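Local coordinates for benzoate transport porin BenP (Acinetobacter baumannii AB307-0294, PDB 5DL8), which forms an outer-membrane beta-barrel that probably acts as a porin for the uptake of benzoate and other small solutes, at residues A[263-268]-A[286-291]. Sequence-based numbering, arbitrary orientation.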
loop_
_atom_site.group_PDB
_atom_site.type_symbol
_atom_site.label_atom_id
_atom_site.label_comp_id
_atom_site.label_asym_id
_atom_site.label_seq_id
_atom_site.Cartn_x
_atom_site.Cartn_y
_atom_site.Cartn_z
ATOM N N ASP A 263 -15.074 -15.970 4.210
ATOM C CA ASP A 263 -15.854 -16.293 3.029
ATOM C C ASP A 263 -16.234 -14.947 2.324
ATOM O O ASP A 263 -17.331 -14.363 2.563
ATOM C CB ASP A 263 -17.098 -16.956 3.458
ATOM C CG ASP A 263 -17.983 -17.312 2.263
ATOM O OD1 ASP A 263 -17.443 -17.855 1.297
ATOM O OD2 ASP A 263 -19.189 -17.070 2.330
ATOM N N ALA A 264 -15.362 -14.444 1.482
ATOM C CA ALA A 264 -15.674 -13.198 0.787
ATOM C C ALA A 264 -15.130 -13.042 -0.611
ATOM O O ALA A 264 -13.965 -13.382 -0.900
ATOM C CB ALA A 264 -15.183 -11.990 1.643
ATOM N N GLU A 265 -15.949 -12.424 -1.432
ATOM C CA GLU A 265 -15.510 -11.976 -2.804
ATOM C C GLU A 265 -15.575 -10.436 -2.835
ATOM O O GLU A 265 -16.528 -9.830 -2.228
ATOM C CB GLU A 265 -16.429 -12.458 -3.911
ATOM C CG GLU A 265 -16.421 -13.938 -4.064
ATOM C CD GLU A 265 -17.420 -14.370 -5.165
ATOM O OE1 GLU A 265 -18.657 -14.274 -4.888
ATOM O OE2 GLU A 265 -16.963 -14.683 -6.316
ATOM N N ASN A 266 -14.667 -9.834 -3.574
ATOM C CA ASN A 266 -14.693 -8.338 -3.814
ATOM C C ASN A 266 -14.579 -8.077 -5.299
ATOM O O ASN A 266 -13.593 -8.419 -5.972
ATOM C CB ASN A 266 -13.666 -7.626 -2.947
ATOM C CG ASN A 266 -13.440 -6.147 -3.321
ATOM O OD1 ASN A 266 -13.861 -5.672 -4.329
ATOM N ND2 ASN A 266 -12.677 -5.461 -2.521
ATOM N N ILE A 267 -15.666 -7.596 -5.854
ATOM C CA ILE A 267 -15.701 -7.357 -7.261
ATOM C C ILE A 267 -15.723 -5.844 -7.459
ATOM O O ILE A 267 -16.574 -5.189 -6.886
ATOM C CB ILE A 267 -16.983 -8.022 -7.909
ATOM C CG1 ILE A 267 -16.980 -9.491 -7.504
ATOM C CG2 ILE A 267 -16.916 -7.940 -9.385
ATOM C CD1 ILE A 267 -18.049 -10.402 -8.123
ATOM N N GLY A 268 -14.927 -5.371 -8.423
ATOM C CA GLY A 268 -14.747 -3.965 -8.680
ATOM C C GLY A 268 -14.570 -3.560 -10.137
ATOM O O GLY A 268 -14.103 -4.347 -10.953
ATOM N N GLN A 286 -18.310 -4.182 -4.709
ATOM C CA GLN A 286 -19.231 -4.983 -3.954
ATOM C C GLN A 286 -18.551 -6.116 -3.213
ATOM O O GLN A 286 -17.803 -6.847 -3.843
ATOM C CB GLN A 286 -20.288 -5.594 -4.903
ATOM C CG GLN A 286 -21.510 -5.948 -4.156
ATOM C CD GLN A 286 -22.701 -6.437 -4.988
ATOM O OE1 GLN A 286 -23.102 -5.805 -5.940
ATOM N NE2 GLN A 286 -23.356 -7.532 -4.494
ATOM N N ILE A 287 -18.946 -6.361 -1.967
ATOM C CA ILE A 287 -18.380 -7.422 -1.212
ATOM C C ILE A 287 -19.494 -8.466 -1.092
ATOM O O ILE A 287 -20.704 -8.146 -0.719
ATOM C CB ILE A 287 -17.993 -7.003 0.231
ATOM C CG1 ILE A 287 -17.232 -5.692 0.200
ATOM C CG2 ILE A 287 -17.327 -8.194 0.968
ATOM C CD1 ILE A 287 -15.898 -5.832 -0.516
ATOM N N ILE A 288 -19.121 -9.726 -1.322
ATOM C CA ILE A 288 -20.127 -10.862 -1.424
ATOM C C ILE A 288 -19.714 -12.056 -0.598
ATOM O O ILE A 288 -18.523 -12.394 -0.559
ATOM C CB ILE A 288 -20.384 -11.343 -2.889
ATOM C CG1 ILE A 288 -20.520 -10.141 -3.855
ATOM C CG2 ILE A 288 -21.716 -12.193 -2.978
ATOM C CD1 ILE A 288 -20.315 -10.443 -5.302
ATOM N N GLY A 289 -20.672 -12.654 0.098
ATOM C CA GLY A 289 -20.362 -13.774 0.941
ATOM C C GLY A 289 -20.786 -13.535 2.363
ATOM O O GLY A 289 -21.465 -12.541 2.678
ATOM N N GLU A 290 -20.456 -14.495 3.187
ATOM C CA GLU A 290 -20.835 -14.489 4.532
ATOM C C GLU A 290 -19.832 -13.768 5.488
ATOM O O GLU A 290 -20.066 -13.815 6.704
ATOM C CB GLU A 290 -21.100 -15.957 4.990
ATOM C CG GLU A 290 -22.335 -16.489 4.328
ATOM C CD GLU A 290 -22.666 -17.987 4.724
ATOM O OE1 GLU A 290 -21.747 -18.715 5.173
ATOM O OE2 GLU A 290 -23.869 -18.335 4.592
ATOM N N SER A 291 -18.763 -13.148 4.983
ATOM C CA SER A 291 -17.883 -12.382 5.852
ATOM C C SER A 291 -17.530 -11.048 5.170
ATOM O O SER A 291 -17.736 -10.844 3.959
ATOM C CB SER A 291 -16.641 -13.157 6.260
ATOM O OG SER A 291 -15.622 -13.094 5.245
#
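Antiparallel pairing joins 263-268 to 286-291 at the open end of the hairpin made by strands 263-275 and 278-288, where the second strand gives way to a loop. The short axes approach to 4.6 Å, with N-to-C directions 157° apart. Two hydrogen-bonded pairs, Glu265 with Ile288 and Ile267 with Gln286, flank the non-hydrogen-bonded pair of Asn266 and Ile287; all four bonds lie in the carbonyl planes, and Glu265 N reaches Ile288 O at 2.7 Å. Ile267 and Ile288 cross obliquely, tip to tip, with Ile267 CD1 3.6 Å from Ile288 CD1. On the same face lies Glu265, whose OE2 is hydrogen-bonded to the hydroxyl of Tyr250 on strand 243-255. The pairing belongs to the up-and-down meander of an OprD-family outer-membrane barrel, and a bound detergent lies about 7 Å from the Ile267 side chain. On the buried face, Ile287 CD1 lies against the amide of Asn266, 3.7 Å from its CG. Gly289, at phi 123°, still lies across from Ala264, but beyond it the register slips by one residue, so that Asp263 faces Ser291; a CB on Gly289 would clash with Asp263 O. Past the slip, two side-chain bonds join a backbone one. Asp263, with CG anti to its backbone N, presents OD2 to Glu290 N at 3.0 Å in a nearly straight bond that meets the carboxylate from above its plane. Ser291 grips the Asp263 backbone twice: its OG accepts a hydrogen bond from Asp263 N at 3.1 Å, while its N donates to Asp263 O from above the carbonyl plane. Asp263 OD2 and Glu290 OE1 stand 4.2 Å apart, like charges whose repulsion may be offset for Asp263 by the Glu290 N-H and by a long, weak ion pair of its OD1 with Lys254.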